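Long-range contacts in aerobactin synthase IucC (Klebsiella pneumoniae, PDB 6CN7), which probably joins a second N-acetyl-N-hydroxylysine to the citryl intermediate in an ATP-dependent ligase step that completes the siderophore aerobactin: residues R507-L512 with N571-A576; P409-L414 with F533-P538; P382-Y387 with A499-P504. The protein carries 5 engineered substitutions. One frame throughout, in Å; residues are numbered along the deposited sequence.

Contact 1: R507-L512 with N571-A576; sequences RFYQLL and NPLWLA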
# COMPACT_ATOMS: atom_id res chain seq x y z
N ARG A 507 -26.14 3.65 43.57
CA ARG A 507 -26.25 5.09 43.79
C ARG A 507 -25.98 5.86 42.51
O ARG A 507 -26.69 6.83 42.19
CB ARG A 507 -25.28 5.52 44.90
CG ARG A 507 -25.35 6.99 45.26
CD ARG A 507 -26.72 7.36 45.79
NE ARG A 507 -26.77 8.75 46.23
CZ ARG A 507 -27.90 9.43 46.43
NH1 ARG A 507 -29.08 8.85 46.23
NH2 ARG A 507 -27.85 10.70 46.82
N PHE A 508 -24.96 5.45 41.75
CA PHE A 508 -24.64 6.08 40.48
C PHE A 508 -25.89 6.28 39.63
O PHE A 508 -26.17 7.39 39.14
CB PHE A 508 -23.61 5.23 39.74
CG PHE A 508 -23.15 5.80 38.42
CD1 PHE A 508 -23.91 5.64 37.27
CD2 PHE A 508 -21.94 6.47 38.33
CE1 PHE A 508 -23.48 6.15 36.06
CE2 PHE A 508 -21.50 6.98 37.12
CZ PHE A 508 -22.27 6.82 35.99
N TYR A 509 -26.68 5.22 39.45
CA TYR A 509 -27.84 5.29 38.58
C TYR A 509 -29.07 5.84 39.29
O TYR A 509 -30.04 6.21 38.61
CB TYR A 509 -28.10 3.91 37.98
CG TYR A 509 -26.97 3.47 37.09
CD1 TYR A 509 -26.90 3.88 35.76
CD2 TYR A 509 -25.94 2.67 37.57
CE1 TYR A 509 -25.86 3.50 34.94
CE2 TYR A 509 -24.89 2.28 36.76
CZ TYR A 509 -24.86 2.70 35.45
OH TYR A 509 -23.81 2.31 34.64
N GLN A 510 -29.06 5.90 40.62
CA GLN A 510 -30.06 6.70 41.33
C GLN A 510 -29.93 8.17 40.97
O GLN A 510 -30.93 8.86 40.74
CB GLN A 510 -29.92 6.52 42.84
CG GLN A 510 -30.54 5.25 43.40
CD GLN A 510 -30.26 5.08 44.88
OE1 GLN A 510 -29.42 5.78 45.45
NE2 GLN A 510 -30.96 4.15 45.52
N LEU A 511 -28.70 8.68 40.91
CA LEU A 511 -28.47 10.08 40.57
C LEU A 511 -28.90 10.37 39.14
O LEU A 511 -29.47 11.43 38.86
CB LEU A 511 -27.00 10.44 40.77
CG LEU A 511 -26.56 10.81 42.19
CD1 LEU A 511 -26.73 9.66 43.15
CD2 LEU A 511 -25.11 11.26 42.17
N LEU A 512 -28.63 9.45 38.21
CA LEU A 512 -29.05 9.64 36.83
C LEU A 512 -30.57 9.69 36.72
O LEU A 512 -31.13 10.54 36.04
CB LEU A 512 -28.48 8.54 35.94
CG LEU A 512 -28.89 8.57 34.47
CD1 LEU A 512 -28.49 9.89 33.82
CD2 LEU A 512 -28.27 7.39 33.72
N ASN A 571 -32.91 -3.24 33.55
CA ASN A 571 -32.60 -1.83 33.38
C ASN A 571 -32.11 -1.24 34.69
O ASN A 571 -32.88 -1.20 35.66
CB ASN A 571 -33.83 -1.07 32.90
CG ASN A 571 -33.55 0.40 32.65
OD1 ASN A 571 -32.42 0.86 32.78
ND2 ASN A 571 -34.59 1.13 32.27
N PRO A 572 -30.85 -0.79 34.79
CA PRO A 572 -30.39 -0.21 36.06
C PRO A 572 -31.21 0.98 36.54
O PRO A 572 -31.32 1.18 37.76
CB PRO A 572 -28.94 0.20 35.74
CG PRO A 572 -28.53 -0.72 34.66
CD PRO A 572 -29.75 -0.95 33.82
N LEU A 573 -31.79 1.77 35.64
CA LEU A 573 -32.61 2.90 36.07
C LEU A 573 -33.85 2.43 36.82
O LEU A 573 -34.32 3.11 37.74
CB LEU A 573 -33.01 3.76 34.88
CG LEU A 573 -31.98 4.80 34.42
CD1 LEU A 573 -30.69 4.15 33.98
CD2 LEU A 573 -32.55 5.66 33.31
N TRP A 574 -34.40 1.27 36.43
CA TRP A 574 -35.54 0.69 37.13
C TRP A 574 -35.10 -0.08 38.37
O TRP A 574 -35.78 -0.05 39.40
CB TRP A 574 -36.30 -0.22 36.17
CG TRP A 574 -37.51 -0.90 36.74
CD1 TRP A 574 -38.78 -0.41 36.76
CD2 TRP A 574 -37.57 -2.21 37.33
NE1 TRP A 574 -39.63 -1.33 37.34
CE2 TRP A 574 -38.91 -2.44 37.70
CE3 TRP A 574 -36.62 -3.20 37.58
CZ2 TRP A 574 -39.32 -3.62 38.31
CZ3 TRP A 574 -37.03 -4.37 38.19
CH2 TRP A 574 -38.37 -4.57 38.55
N LEU A 575 -33.95 -0.75 38.28
CA LEU A 575 -33.47 -1.58 39.38
C LEU A 575 -33.06 -0.74 40.58
O LEU A 575 -33.27 -1.14 41.73
CB LEU A 575 -32.30 -2.43 38.88
CG LEU A 575 -31.72 -3.52 39.79
CD1 LEU A 575 -32.78 -4.51 40.24
CD2 LEU A 575 -30.60 -4.23 39.04
N ALA A 576 -32.46 0.43 40.33
CA ALA A 576 -31.97 1.28 41.41
C ALA A 576 -33.07 2.10 42.08
O ALA A 576 -32.81 2.71 43.12
CB ALA A 576 -30.89 2.22 40.87

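Contact 2: P409-L414 with F533-P538; sequences PLYHLL and FSLFKP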
# COMPACT_ATOMS: atom_id res chain seq x y z
N PRO A 409 -29.78 17.19 27.58
CA PRO A 409 -29.95 17.71 26.21
C PRO A 409 -30.30 16.63 25.20
O PRO A 409 -31.18 16.84 24.35
CB PRO A 409 -28.59 18.35 25.90
CG PRO A 409 -27.93 18.53 27.21
CD PRO A 409 -28.44 17.47 28.11
N LEU A 410 -29.64 15.48 25.27
CA LEU A 410 -29.88 14.42 24.29
C LEU A 410 -31.27 13.83 24.45
O LEU A 410 -31.96 13.57 23.46
CB LEU A 410 -28.82 13.33 24.43
CG LEU A 410 -27.38 13.76 24.11
CD1 LEU A 410 -26.41 12.65 24.46
CD2 LEU A 410 -27.25 14.14 22.64
N TYR A 411 -31.72 13.62 25.69
CA TYR A 411 -33.05 13.06 25.91
C TYR A 411 -34.13 14.07 25.55
O TYR A 411 -35.17 13.71 25.00
CB TYR A 411 -33.19 12.60 27.36
CG TYR A 411 -34.45 11.82 27.64
CD1 TYR A 411 -34.73 10.65 26.94
CD2 TYR A 411 -35.34 12.23 28.62
CE1 TYR A 411 -35.88 9.93 27.19
CE2 TYR A 411 -36.49 11.51 28.89
CZ TYR A 411 -36.75 10.36 28.17
OH TYR A 411 -37.89 9.64 28.43
N HIS A 412 -33.89 15.35 25.86
CA HIS A 412 -34.85 16.40 25.51
C HIS A 412 -34.96 16.54 23.99
O HIS A 412 -36.07 16.63 23.45
CB HIS A 412 -34.44 17.72 26.15
CG HIS A 412 -35.31 18.88 25.77
ND1 HIS A 412 -36.62 18.99 26.17
CD2 HIS A 412 -35.05 19.98 25.03
CE1 HIS A 412 -37.13 20.11 25.70
NE2 HIS A 412 -36.20 20.73 25.00
N LEU A 413 -33.82 16.57 23.30
CA LEU A 413 -33.85 16.62 21.84
C LEU A 413 -34.71 15.50 21.28
O LEU A 413 -35.49 15.71 20.34
CB LEU A 413 -32.42 16.53 21.30
CG LEU A 413 -32.25 16.61 19.78
CD1 LEU A 413 -32.75 17.95 19.24
CD2 LEU A 413 -30.79 16.40 19.40
N LEU A 414 -34.60 14.29 21.85
CA LEU A 414 -35.36 13.15 21.35
C LEU A 414 -36.85 13.31 21.62
O LEU A 414 -37.67 13.17 20.70
CB LEU A 414 -34.83 11.86 21.97
CG LEU A 414 -35.66 10.59 21.73
CD1 LEU A 414 -35.76 10.29 20.24
CD2 LEU A 414 -35.07 9.41 22.48
N PHE A 533 -41.02 7.45 24.98
CA PHE A 533 -39.59 7.21 25.05
C PHE A 533 -39.15 6.92 26.48
O PHE A 533 -38.32 7.64 27.04
CB PHE A 533 -38.80 8.41 24.53
CG PHE A 533 -39.05 8.73 23.08
CD1 PHE A 533 -38.61 7.88 22.08
CD2 PHE A 533 -39.70 9.89 22.72
CE1 PHE A 533 -38.83 8.17 20.75
CE2 PHE A 533 -39.93 10.20 21.39
CZ PHE A 533 -39.49 9.34 20.41
N SER A 534 -39.70 5.87 27.09
CA SER A 534 -39.47 5.62 28.51
C SER A 534 -38.12 4.97 28.74
O SER A 534 -37.77 3.97 28.10
CB SER A 534 -40.58 4.74 29.08
OG SER A 534 -40.26 4.32 30.40
N LEU A 535 -37.35 5.54 29.67
CA LEU A 535 -36.07 4.98 30.09
C LEU A 535 -36.19 4.18 31.38
O LEU A 535 -35.16 3.78 31.94
CB LEU A 535 -35.04 6.10 30.27
CG LEU A 535 -34.72 6.93 29.03
CD1 LEU A 535 -33.90 8.15 29.41
CD2 LEU A 535 -33.99 6.08 28.00
N PHE A 536 -37.41 3.94 31.87
CA PHE A 536 -37.62 3.28 33.15
C PHE A 536 -38.45 2.01 33.02
O PHE A 536 -39.01 1.53 34.01
CB PHE A 536 -38.28 4.25 34.13
CG PHE A 536 -37.41 5.43 34.47
CD1 PHE A 536 -37.45 6.58 33.70
CD2 PHE A 536 -36.56 5.38 35.56
CE1 PHE A 536 -36.65 7.66 34.01
CE2 PHE A 536 -35.76 6.46 35.87
CZ PHE A 536 -35.81 7.60 35.10
N LYS A 537 -38.55 1.44 31.82
CA LYS A 537 -39.15 0.12 31.68
C LYS A 537 -38.27 -0.90 32.40
O LYS A 537 -37.04 -0.78 32.40
CB LYS A 537 -39.30 -0.25 30.21
CG LYS A 537 -40.41 0.50 29.47
CD LYS A 537 -40.55 0.00 28.03
CE LYS A 537 -41.73 0.65 27.30
NZ LYS A 537 -41.38 1.94 26.65
N PRO A 538 -38.86 -1.92 33.02
CA PRO A 538 -38.06 -2.85 33.83
C PRO A 538 -37.01 -3.60 33.04
O PRO A 538 -36.02 -4.07 33.64
CB PRO A 538 -39.10 -3.81 34.43
CG PRO A 538 -40.30 -3.67 33.56
CD PRO A 538 -40.29 -2.27 33.04
O HOH W 1 -38.50 8.15 30.99

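Contact 3: P382-Y387 with A499-P504; sequences PLIGAY and ARLGVP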
# COMPACT_ATOMS: atom_id res chain seq x y z
N PRO A 382 -8.67 5.98 38.81
CA PRO A 382 -9.47 6.53 37.71
C PRO A 382 -9.19 8.01 37.48
O PRO A 382 -9.00 8.77 38.43
CB PRO A 382 -10.91 6.29 38.16
CG PRO A 382 -10.83 5.22 39.18
CD PRO A 382 -9.52 5.39 39.86
N LEU A 383 -9.17 8.40 36.21
CA LEU A 383 -9.01 9.81 35.88
C LEU A 383 -10.21 10.63 36.34
O LEU A 383 -10.06 11.81 36.68
CB LEU A 383 -8.82 9.98 34.37
CG LEU A 383 -7.37 9.90 33.87
CD1 LEU A 383 -6.75 8.54 34.18
CD2 LEU A 383 -7.33 10.19 32.38
N ILE A 384 -11.40 10.02 36.36
CA ILE A 384 -12.58 10.73 36.82
C ILE A 384 -12.43 11.13 38.28
O ILE A 384 -12.94 12.18 38.71
CB ILE A 384 -13.84 9.87 36.59
CG1 ILE A 384 -15.10 10.64 36.99
CG2 ILE A 384 -13.72 8.54 37.35
CD1 ILE A 384 -16.37 10.09 36.37
N GLY A 385 -11.72 10.32 39.07
CA GLY A 385 -11.41 10.71 40.44
C GLY A 385 -10.46 11.88 40.52
O GLY A 385 -10.54 12.69 41.45
N ALA A 386 -9.55 12.00 39.55
CA ALA A 386 -8.66 13.16 39.51
C ALA A 386 -9.45 14.44 39.24
O ALA A 386 -9.23 15.46 39.90
CB ALA A 386 -7.58 12.96 38.45
N TYR A 387 -10.37 14.40 38.28
CA TYR A 387 -11.23 15.56 38.03
C TYR A 387 -12.03 15.92 39.27
O TYR A 387 -12.16 17.10 39.61
CB TYR A 387 -12.16 15.28 36.85
CG TYR A 387 -11.47 15.20 35.51
CD1 TYR A 387 -10.78 16.29 35.00
CD2 TYR A 387 -11.53 14.04 34.75
CE1 TYR A 387 -10.15 16.22 33.77
CE2 TYR A 387 -10.90 13.96 33.52
CZ TYR A 387 -10.21 15.06 33.04
OH TYR A 387 -9.59 14.99 31.81
N ALA A 499 -17.70 3.20 41.61
CA ALA A 499 -17.86 2.25 42.70
C ALA A 499 -16.57 2.08 43.48
O ALA A 499 -16.60 1.84 44.69
CB ALA A 499 -18.34 0.90 42.16
N ARG A 500 -15.43 2.20 42.80
CA ARG A 500 -14.13 2.15 43.46
C ARG A 500 -13.81 3.43 44.22
O ARG A 500 -12.87 3.42 45.03
CB ARG A 500 -13.04 1.88 42.42
CG ARG A 500 -11.83 1.16 42.97
CD ARG A 500 -10.68 1.26 41.99
NE ARG A 500 -11.01 0.68 40.69
CZ ARG A 500 -10.32 0.91 39.58
NH1 ARG A 500 -9.25 1.70 39.60
NH2 ARG A 500 -10.69 0.34 38.43
N LEU A 501 -14.55 4.51 43.99
CA LEU A 501 -14.34 5.78 44.68
C LEU A 501 -15.46 6.10 45.66
O LEU A 501 -15.68 7.27 45.99
CB LEU A 501 -14.19 6.91 43.66
CG LEU A 501 -12.99 6.80 42.70
CD1 LEU A 501 -13.07 7.88 41.65
CD2 LEU A 501 -11.67 6.89 43.45
N GLY A 502 -16.19 5.08 46.13
CA GLY A 502 -17.16 5.27 47.18
C GLY A 502 -18.58 5.53 46.74
O GLY A 502 -19.44 5.81 47.59
N VAL A 503 -18.88 5.46 45.44
CA VAL A 503 -20.22 5.65 44.92
C VAL A 503 -20.66 4.35 44.27
O VAL A 503 -20.32 4.07 43.12
CB VAL A 503 -20.29 6.82 43.92
CG1 VAL A 503 -21.70 6.97 43.37
CG2 VAL A 503 -19.83 8.11 44.58
N PRO A 504 -21.44 3.52 44.97
CA PRO A 504 -21.87 2.25 44.37
C PRO A 504 -22.67 2.48 43.10
O PRO A 504 -23.30 3.53 42.91
CB PRO A 504 -22.74 1.61 45.47
CG PRO A 504 -22.33 2.30 46.73
CD PRO A 504 -21.96 3.69 46.34

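Contact 1: R507-L512 with N571-A576
Pro572 lies over one face of the Tyr509 ring in a CH-pi contact, its CB 4.2 Å from the ring centroid and 17° off the normal, displaced toward the rim at CG. The opposite face is taken by Phe508 CD1 of the same helix, which leaves the phenol sandwiched. The remaining apolar contacts gather round Leu573 and Ala576. Leu573 CD1 touches two side chains at once, Tyr509 CD1 at 4.2 Å and Leu512 CD2 at 4.1 Å, while Ala576 CB touches both Tyr509 CB and Gln510 CG.

Polar bonding across the contact comes down to one weak link, Gln510 NE2 to Ala576 O at 3.4 Å. The other end of that amide is held too: Arg507 NH1 donates almost straight to Gln510 OE1, which lies in the guanidinium plane. Asn571 caps the short helix 572-575, its OD1 accepting from Leu573 N at 3.1 Å from above the carboxamide plane.

The phenol OH of Tyr509 hydrogen-bonds to Trp57 and to Ser495 of helix 475-499. Helix 505-521 packs on the C-terminal helix 572-575 with one flank and, through Phe508, Leu511 and Leu512, on helix 395-417, while helix 475-499 meets Phe508, Tyr509 and Leu512.

Contact 2: P409-L414 with F533-P538
Tyr411 and Leu535 reach toward each other tip to tip, and the leucine methyl CD1 settles on one face of the phenol. It stands 3.7 Å from the ring centroid, 22° off the normal, and is displaced toward the CD1-CE1 side, where it comes 3.5 Å from Tyr411 CE1. The tyrosine, on helix 395-417, has CG anti to the backbone N (chi1 -171°), and the far end of the ring is what reaches the loop. Its hydroxyl donates to Phe533 O, which lies at the ring edge near the plane; the modelled separation from OH to O is a very short 2.5 Å, a value to be read with caution at this resolution. A water completes the link by donating to Tyr411 OH and accepting from Leu535 N, so the hydroxyl meets both a carbonyl and, through the water, an amide of the same loop.

This is a helix-to-loop contact within the FhuF-like family region: helix 527-532 ends just before Phe533, and the chain then turns through an ST turn in which Ser534 OG accepts from Phe536 N at 3.2 Å.

One helical turn beyond Tyr411, Leu414 crosses the Phe533 side chain obliquely and covers one face of its ring. Leu414 CG sits over the centre, 3.9 Å from the centroid and only 6° off the normal, with CD1 directed at CE1 and CZ and CD2 at CD1 and CG. Both methyls therefore share the aromatic face. Helix 475-499 adds Ala475 and Ile479 against Phe533 and Leu482 against Tyr411, while Leu516 of helix 505-521 packs on Leu535.

Contact 3: P382-Y387 with A499-P504
Pro382, just ahead of helix 383-391, meets the two central residues of the opposing turn, Arg500 and Leu501. Its ring lies against the guanidinium of Arg500: CG sits over one face, and the nearest approach is from CD to NH1 at 3.7 Å. Arg500 leaves the backbone with CG anti to N and runs extended to CD, after which the bend at chi3 (-59°) turns NE aside. The same proline also touches Leu501, CG to CD1 at 4.3 Å, and its ring rests on Leu497 of helix 475-499.

Ile384 makes a marginal contact here, its CG2 reaching Leu501 CD1 at 4.4 Å. Its packing extends to Val494 and Met498 of helix 475-499 and to Trp398 of helix 395-417.

Gly385 receives Leu501 most closely, with the leucine methyl CD1 3.5 Å from Gly385 CA. A beta carbon at Gly385 would point toward the turn and clash with that methyl, so the bare backbone of the glycine is what allows the close approach. In Leu501, chi1 puts CG beside the backbone N, and the trans chi2 (173°) extends CD1 away from CA, where it meets Pro382, Ile384 and Gly385. Helix 120-124 lies behind helix 383-391.

The partner is a type I beta turn from Ala499 to Gly502, in the loop between helix 475-499 and helix 505-521. At the backbone angles of Gly502 (phi 93°) a beta carbon would press on the carbonyl O of Leu501, which glycine avoids. No hydrogen bond spans the two segments. The contact rests on van der Waals fit, in which one leucine methyl meets a helix start and the charged guanidinium contributes through its flat face against proline carbons, with no salt bridge between the segments.

The three contacts show how a few helices can be tied together by links spread along a chain. Contacts 1 and 2 have centres 14 Å apart and touch directly: Asn571 ND2 probably hydrogen-bonds to Leu535 O and Lys537 O, coupling the loop 533-538 to the C-terminal helix. Contact 3 lies about 17 Å from contact 1, centre to centre, and meets it where Val503 packs on Phe508; contacts 2 and 3 are 26 Å apart between centres and do not touch. Along the chain, contact 2 alternates with both others, whereas contact 3 closes before contact 1 opens. Helices 395-417 and 475-499 border all three, and helix 505-521 carries contact 1, flanks contact 2 and begins just after the loop of contact 3.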